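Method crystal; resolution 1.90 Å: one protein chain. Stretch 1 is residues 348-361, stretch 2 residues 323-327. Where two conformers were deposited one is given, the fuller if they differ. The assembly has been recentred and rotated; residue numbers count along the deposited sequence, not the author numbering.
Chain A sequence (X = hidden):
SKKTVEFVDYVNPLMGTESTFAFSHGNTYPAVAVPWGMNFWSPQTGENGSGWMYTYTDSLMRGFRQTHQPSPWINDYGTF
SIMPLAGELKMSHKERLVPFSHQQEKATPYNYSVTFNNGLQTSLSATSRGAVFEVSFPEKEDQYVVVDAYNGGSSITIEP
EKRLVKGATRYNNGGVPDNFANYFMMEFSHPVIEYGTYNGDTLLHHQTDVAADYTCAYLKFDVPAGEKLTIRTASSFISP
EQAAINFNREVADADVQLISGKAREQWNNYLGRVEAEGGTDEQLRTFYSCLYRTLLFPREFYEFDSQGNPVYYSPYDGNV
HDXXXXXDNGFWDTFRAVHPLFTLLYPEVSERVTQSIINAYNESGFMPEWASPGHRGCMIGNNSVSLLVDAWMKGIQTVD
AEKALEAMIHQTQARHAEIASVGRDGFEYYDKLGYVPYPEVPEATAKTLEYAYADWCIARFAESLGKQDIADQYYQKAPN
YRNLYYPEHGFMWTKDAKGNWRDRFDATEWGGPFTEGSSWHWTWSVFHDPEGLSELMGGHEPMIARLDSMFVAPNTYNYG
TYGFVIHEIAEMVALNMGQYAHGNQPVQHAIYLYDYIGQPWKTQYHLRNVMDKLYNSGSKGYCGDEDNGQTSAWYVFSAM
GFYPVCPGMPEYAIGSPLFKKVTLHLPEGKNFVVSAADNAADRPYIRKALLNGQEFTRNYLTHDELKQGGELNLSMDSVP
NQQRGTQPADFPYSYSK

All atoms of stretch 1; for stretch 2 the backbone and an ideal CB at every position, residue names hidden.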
ATOM      1  N   GLU A 348     -21.468 -26.051 -32.051  1.00  9.40           N
ATOM      2  CA  GLU A 348     -21.218 -27.460 -32.370  1.00 10.40           C
ATOM      3  C   GLU A 348     -20.240 -28.017 -31.341  1.00 10.40           C
ATOM      4  O   GLU A 348     -20.252 -29.220 -31.040  1.00 10.93           O
ATOM      5  CB  GLU A 348     -20.695 -27.662 -33.812  1.00 10.05           C
ATOM      6  CG  GLU A 348     -19.261 -27.213 -34.055  1.00 10.69           C
ATOM      7  CD  GLU A 348     -19.132 -25.732 -34.431  1.00 13.46           C
ATOM      8  OE1 GLU A 348     -20.012 -24.908 -34.091  1.00 11.89           O
ATOM      9  OE2 GLU A 348     -18.140 -25.395 -35.085  1.00 13.90           O
ATOM     10  N   VAL A 349     -19.398 -27.140 -30.789  1.00  9.81           N
ATOM     11  CA  VAL A 349     -18.489 -27.578 -29.732  1.00  9.46           C
ATOM     12  C   VAL A 349     -19.251 -27.842 -28.430  1.00  9.33           C
ATOM     13  O   VAL A 349     -19.096 -28.910 -27.822  1.00  9.00           O
ATOM     14  CB  VAL A 349     -17.348 -26.582 -29.518  1.00  9.52           C
ATOM     15  CG1 VAL A 349     -16.409 -27.085 -28.393  1.00  9.65           C
ATOM     16  CG2 VAL A 349     -16.579 -26.427 -30.843  1.00 10.13           C
ATOM     17  N   SER A 350     -20.120 -26.909 -28.039  1.00  8.46           N
ATOM     18  CA  SER A 350     -20.910 -27.087 -26.811  1.00  8.37           C
ATOM     19  C   SER A 350     -21.804 -28.320 -26.905  1.00  8.13           C
ATOM     20  O   SER A 350     -22.068 -28.986 -25.892  1.00  8.27           O
ATOM     21  CB  SER A 350     -21.761 -25.845 -26.526  1.00  8.18           C
ATOM     22  OG  SER A 350     -20.959 -24.668 -26.535  1.00  7.86           O
ATOM     23  N   GLU A 351     -22.298 -28.617 -28.107  1.00  8.16           N
ATOM     24  CA  GLU A 351     -23.111 -29.830 -28.298  1.00  8.72           C
ATOM     25  C   GLU A 351     -22.347 -31.080 -27.836  1.00  8.74           C
ATOM     26  O   GLU A 351     -22.928 -31.973 -27.210  1.00  8.90           O
ATOM     27  CB  GLU A 351     -23.557 -30.002 -29.764  1.00  9.29           C
ATOM     28  CG  GLU A 351     -24.642 -29.014 -30.203  1.00 10.71           C
ATOM     29  CD  GLU A 351     -24.983 -29.098 -31.683  1.00 15.11           C
ATOM     30  OE1 GLU A 351     -24.277 -29.784 -32.449  1.00 16.68           O
ATOM     31  OE2 GLU A 351     -25.973 -28.470 -32.083  1.00 16.27           O
ATOM     32  N   ARG A 352     -21.060 -31.157 -28.175  1.00  8.06           N
ATOM     33  CA  ARG A 352     -20.241 -32.324 -27.826  1.00  8.14           C
ATOM     34  C   ARG A 352     -19.707 -32.245 -26.384  1.00  8.40           C
ATOM     35  O   ARG A 352     -19.612 -33.273 -25.684  1.00  7.78           O
ATOM     36  CB  ARG A 352     -19.078 -32.489 -28.818  1.00  7.99           C
ATOM     37  CG  ARG A 352     -19.530 -32.655 -30.273  1.00  9.93           C
ATOM     38  CD  ARG A 352     -18.358 -32.966 -31.204  1.00 10.37           C
ATOM     39  NE  ARG A 352     -17.453 -31.830 -31.349  1.00 12.74           N
ATOM     40  CZ  ARG A 352     -17.418 -31.038 -32.421  1.00 14.23           C
ATOM     41  NH1 ARG A 352     -18.254 -31.253 -33.430  1.00 13.79           N
ATOM     42  NH2 ARG A 352     -16.561 -30.025 -32.481  1.00 13.69           N
ATOM     43  N   VAL A 353     -19.371 -31.032 -25.940  1.00  8.47           N
ATOM     44  CA  VAL A 353     -18.870 -30.833 -24.575  1.00  8.62           C
ATOM     45  C   VAL A 353     -19.927 -31.219 -23.557  1.00  9.37           C
ATOM     46  O   VAL A 353     -19.630 -31.880 -22.538  1.00  9.01           O
ATOM     47  CB  VAL A 353     -18.448 -29.366 -24.329  1.00  9.31           C
ATOM     48  CG1 VAL A 353     -18.261 -29.107 -22.825  1.00  8.54           C
ATOM     49  CG2 VAL A 353     -17.152 -29.054 -25.083  1.00  8.16           C
ATOM     50  N   THR A 354     -21.171 -30.822 -23.815  1.00  8.34           N
ATOM     51  CA  THR A 354     -22.240 -31.152 -22.855  1.00  9.09           C
ATOM     52  C   THR A 354     -22.461 -32.657 -22.799  1.00  9.74           C
ATOM     53  O   THR A 354     -22.568 -33.226 -21.701  1.00  9.41           O
ATOM     54  CB  THR A 354     -23.571 -30.400 -23.138  1.00  9.07           C
ATOM     55  OG1 THR A 354     -23.947 -30.612 -24.499  1.00  8.34           O
ATOM     56  CG2 THR A 354     -23.385 -28.879 -22.893  1.00  9.78           C
ATOM     57  N   GLN A 355     -22.482 -33.314 -23.960  1.00 10.58           N
ATOM     58  CA  GLN A 355     -22.544 -34.786 -23.974  1.00 12.09           C
ATOM     59  C   GLN A 355     -21.391 -35.422 -23.188  1.00 10.38           C
ATOM     60  O   GLN A 355     -21.579 -36.430 -22.499  1.00 10.29           O
ATOM     61  CB  GLN A 355     -22.454 -35.341 -25.400  1.00 13.35           C
ATOM     62  CG  GLN A 355     -23.721 -35.372 -26.225  1.00 18.39           C
ATOM     63  CD  GLN A 355     -23.395 -35.702 -27.680  1.00 24.51           C
ATOM     64  OE1 GLN A 355     -23.302 -34.801 -28.548  1.00 27.81           O
ATOM     65  NE2 GLN A 355     -23.143 -36.983 -27.945  1.00 24.39           N
ATOM     66  N   SER A 356     -20.192 -34.864 -23.314  1.00  9.79           N
ATOM     67  CA  SER A 356     -19.018 -35.446 -22.652  0.50  9.83           C
ATOM     68  C   SER A 356     -19.078 -35.335 -21.130  1.00  9.66           C
ATOM     69  O   SER A 356     -18.537 -36.186 -20.418  1.00  9.83           O
ATOM     70  CB  SER A 356     -17.706 -34.853 -23.180  0.50  9.92           C
ATOM     71  OG  SER A 356     -17.521 -33.517 -22.750  0.50 10.66           O
ATOM     72  N   ILE A 357     -19.739 -34.299 -20.629  1.00  8.63           N
ATOM     73  CA  ILE A 357     -19.920 -34.139 -19.188  1.00  8.14           C
ATOM     74  C   ILE A 357     -20.787 -35.283 -18.666  1.00  8.29           C
ATOM     75  O   ILE A 357     -20.487 -35.894 -17.636  1.00  8.31           O
ATOM     76  CB  ILE A 357     -20.583 -32.766 -18.868  1.00  8.45           C
ATOM     77  CG1 ILE A 357     -19.563 -31.638 -19.040  1.00  8.27           C
ATOM     78  CG2 ILE A 357     -21.170 -32.739 -17.445  1.00  7.26           C
ATOM     79  CD1 ILE A 357     -20.198 -30.239 -19.030  1.00 10.23           C
ATOM     80  N   ILE A 358     -21.864 -35.578 -19.384  1.00  8.25           N
ATOM     81  CA  ILE A 358     -22.737 -36.701 -19.005  1.00  8.26           C
ATOM     82  C   ILE A 358     -21.975 -38.035 -19.125  1.00  8.55           C
ATOM     83  O   ILE A 358     -22.090 -38.912 -18.271  1.00  8.60           O
ATOM     84  CB  ILE A 358     -24.032 -36.713 -19.852  1.00  8.80           C
ATOM     85  CG1 ILE A 358     -24.805 -35.412 -19.616  1.00  8.65           C
ATOM     86  CG2 ILE A 358     -24.926 -37.930 -19.509  1.00  8.43           C
ATOM     87  CD1 ILE A 358     -25.016 -35.112 -18.151  1.00 10.76           C
ATOM     88  N   ASN A 359     -21.181 -38.189 -20.180  1.00  8.09           N
ATOM     89  CA  ASN A 359     -20.393 -39.401 -20.336  1.00  8.25           C
ATOM     90  C   ASN A 359     -19.456 -39.588 -19.134  1.00  8.31           C
ATOM     91  O   ASN A 359     -19.328 -40.682 -18.613  1.00  8.23           O
ATOM     92  CB  ASN A 359     -19.567 -39.367 -21.631  1.00  7.64           C
ATOM     93  CG  ASN A 359     -20.422 -39.446 -22.880  1.00  9.03           C
ATOM     94  OD1 ASN A 359     -21.575 -39.873 -22.828  1.00  9.28           O
ATOM     95  ND2 ASN A 359     -19.863 -39.026 -24.014  1.00  7.37           N
ATOM     96  N   ALA A 360     -18.784 -38.521 -18.716  1.00  8.56           N
ATOM     97  CA  ALA A 360     -17.868 -38.604 -17.567  1.00  8.57           C
ATOM     98  C   ALA A 360     -18.652 -39.017 -16.335  1.00  8.83           C
ATOM     99  O   ALA A 360     -18.184 -39.835 -15.520  1.00  8.82           O
ATOM    100  CB  ALA A 360     -17.166 -37.236 -17.337  1.00  7.99           C
ATOM    101  N   TYR A 361     -19.852 -38.453 -16.196  1.00  8.59           N
ATOM    102  CA  TYR A 361     -20.751 -38.827 -15.090  1.00  9.22           C
ATOM    103  C   TYR A 361     -21.108 -40.316 -15.152  1.00  9.78           C
ATOM    104  O   TYR A 361     -21.079 -41.010 -14.126  1.00  9.68           O
ATOM    105  CB  TYR A 361     -22.023 -37.960 -15.104  1.00  8.42           C
ATOM    106  CG  TYR A 361     -23.136 -38.448 -14.198  1.00  9.58           C
ATOM    107  CD1 TYR A 361     -23.103 -38.218 -12.824  1.00  8.97           C
ATOM    108  CD2 TYR A 361     -24.230 -39.133 -14.721  1.00  9.47           C
ATOM    109  CE1 TYR A 361     -24.138 -38.668 -11.999  1.00 10.94           C
ATOM    110  CE2 TYR A 361     -25.261 -39.574 -13.911  1.00 12.39           C
ATOM    111  CZ  TYR A 361     -25.207 -39.345 -12.556  1.00 12.07           C
ATOM    112  OH  TYR A 361     -26.247 -39.786 -11.769  1.00 14.76           O
ATOM    113  N   UNK A 323     -18.323 -42.319 -29.154  1.00 10.05           N
ATOM    114  CA  UNK A 323     -18.861 -41.009 -28.887  1.00  9.40           C
ATOM    115  C   UNK A 323     -17.774 -39.978 -28.624  1.00  9.13           C
ATOM    116  O   UNK A 323     -16.678 -40.077 -29.173  1.00  9.19           O
ATOM    117  CB  UNK A 323     -19.818 -41.076 -27.695  1.00  9.40           C
ATOM    118  N   UNK A 324     -18.094 -39.004 -27.779  1.00  8.28           N
ATOM    119  CA  UNK A 324     -17.235 -37.838 -27.569  1.00  9.45           C
ATOM    120  C   UNK A 324     -16.797 -37.710 -26.129  1.00  9.00           C
ATOM    121  O   UNK A 324     -17.543 -38.009 -25.197  1.00  8.69           O
ATOM    122  CB  UNK A 324     -17.957 -36.560 -28.001  1.00  9.45           C
ATOM    123  N   UNK A 325     -15.570 -37.243 -25.966  1.00  8.47           N
ATOM    124  CA  UNK A 325     -15.045 -36.910 -24.667  1.00  8.16           C
ATOM    125  C   UNK A 325     -14.180 -35.671 -24.871  1.00  7.68           C
ATOM    126  O   UNK A 325     -13.566 -35.511 -25.938  1.00  8.40           O
ATOM    127  CB  UNK A 325     -14.262 -38.071 -24.050  1.00  8.16           C
ATOM    128  N   UNK A 326     -14.177 -34.783 -23.879  1.00  7.19           N
ATOM    129  CA  UNK A 326     -13.264 -33.623 -23.843  1.00  8.02           C
ATOM    130  C   UNK A 326     -12.569 -33.640 -22.508  1.00  8.43           C
ATOM    131  O   UNK A 326     -13.061 -34.244 -21.555  1.00  8.63           O
ATOM    132  CB  UNK A 326     -14.001 -32.300 -24.059  1.00  8.02           C
ATOM    133  N   UNK A 327     -11.482 -32.894 -22.393  1.00  8.78           N
ATOM    134  CA  UNK A 327     -10.868 -32.754 -21.089  1.00  8.72           C
ATOM    135  C   UNK A 327      -9.962 -31.530 -21.028  1.00  8.68           C
ATOM    136  O   UNK A 327      -9.960 -30.721 -21.953  1.00  9.14           O
ATOM    137  CB  UNK A 327     -10.076 -34.016 -20.742  1.00  8.72           C
TER

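Stretch 1 is helical throughout, and the short segment 323-327 crosses the face that carries Val349, Arg352, Val353, Ser356 and Asn359; the two backbones come nearest at Ser356, whose CA lies 4.7 Å from the CA of position 325.

At position 323 the ideal CB points toward the helix, 4.2 Å from Asn359 ND2, so a small side chain could be placed there. The backbone argues more strongly: phi is 120° and psi -148°, and positive phi by itself favours glycine. The residue is Gly323.

Position 324 has extended angles (-121/145), and its CA-to-CB bond points toward the helix, the ideal CB lying 4.3 Å from Arg352 CB. Beyond it runs the aliphatic part of Arg352, with Gln355 nearby, a surface suited to a flat aromatic ring or a long, flexible chain. Its carbonyl would serve whatever the residue: Asn359 ND2 donates a hydrogen bond to the O of residue 324 at 2.8 Å. The residue is Tyr324. With chi1 in m, its ring lays one face against Arg352, whose CD sits 3.7 Å from the centroid of the Tyr324 ring and 10° off the normal, a CH-pi contact, while Gln355 lies at the ring edge. A water accepts hydrogen bonds from Tyr324 N and Asn359 ND2, both at 3.1 Å, and so links the two residues a second time.

At position 325 CA-to-CB points away, and a short side chain would leave the helix surface near Asn359 and Ala360 untouched. A long, flexible apolar chain could bend back to it. Met325 does so: chi1 is t, chi2 and chi3 are both p, and its CE reaches 3.7 Å from Asn359 CB and 3.9 Å from Ala360 N.

Position 326 points toward the helix again, its ideal CB 3.9 Å from Ser356 OG and 4.6 Å from Val353 CG2. Val353 and Val349 offer methyl groups, and Arg352 NE a donor farther out; leucine or phenylalanine would suit the first feature, but a long side chain ending in an acceptor would meet both. Tyr326 does. Val353 CG2 stands 3.8 Å from the centroid of the Tyr326 ring, only 4° off the normal, and Arg352 NE donates a nearly straight hydrogen bond (171°) to Tyr326 OH at 2.9 Å. A second water, 2.6 Å from Tyr326 OH, accepts from Arg352 NH2 at 3.0 Å.

Position 327 points away, with no atom of the helix within 5.5 Å of its ideal CB, so stretch 1 sets no preference. Thr327 bonds elsewhere in the structure through OG1.

Stretch 2 (323-327) GYMYT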
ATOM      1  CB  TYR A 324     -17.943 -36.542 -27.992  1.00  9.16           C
ATOM      2  CG  TYR A 324     -18.449 -36.574 -29.418  1.00 11.81           C
ATOM      3  CD1 TYR A 324     -17.560 -36.607 -30.484  1.00 13.24           C
ATOM      4  CD2 TYR A 324     -19.819 -36.584 -29.699  1.00 13.72           C
ATOM      5  CE1 TYR A 324     -18.011 -36.643 -31.794  1.00 14.56           C
ATOM      6  CE2 TYR A 324     -20.277 -36.622 -31.016  1.00 15.65           C
ATOM      7  CZ  TYR A 324     -19.364 -36.646 -32.050  1.00 15.86           C
ATOM      8  OH  TYR A 324     -19.787 -36.682 -33.361  1.00 15.13           O
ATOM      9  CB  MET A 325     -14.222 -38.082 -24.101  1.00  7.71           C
ATOM     10  CG  MET A 325     -13.623 -37.808 -22.709  1.00  8.52           C
ATOM     11  SD  MET A 325     -14.795 -37.277 -21.450  1.00 10.26           S
ATOM     12  CE  MET A 325     -15.927 -38.696 -21.376  1.00  7.53           C
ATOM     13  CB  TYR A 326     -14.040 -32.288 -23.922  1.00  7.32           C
ATOM     14  CG  TYR A 326     -14.468 -31.919 -25.315  1.00  7.73           C
ATOM     15  CD1 TYR A 326     -13.824 -30.882 -26.008  1.00  8.71           C
ATOM     16  CD2 TYR A 326     -15.493 -32.619 -25.959  1.00  8.61           C
ATOM     17  CE1 TYR A 326     -14.210 -30.558 -27.309  1.00  8.97           C
ATOM     18  CE2 TYR A 326     -15.885 -32.297 -27.256  1.00  8.85           C
ATOM     19  CZ  TYR A 326     -15.246 -31.254 -27.917  1.00  9.36           C
ATOM     20  OH  TYR A 326     -15.634 -30.949 -29.208  1.00  9.79           O
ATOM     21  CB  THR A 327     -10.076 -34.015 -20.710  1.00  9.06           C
ATOM     22  OG1 THR A 327      -9.679 -33.894 -19.341  1.00 10.24           O
ATOM     23  CG2 THR A 327      -8.822 -34.155 -21.601  1.00  8.15           C
TER
HETATM   24  O   HOH W   1     -21.028 -39.123 -26.835  1.00 11.96           O
HETATM   25  O   HOH W   2     -14.234 -29.343 -30.690  1.00  9.74           O
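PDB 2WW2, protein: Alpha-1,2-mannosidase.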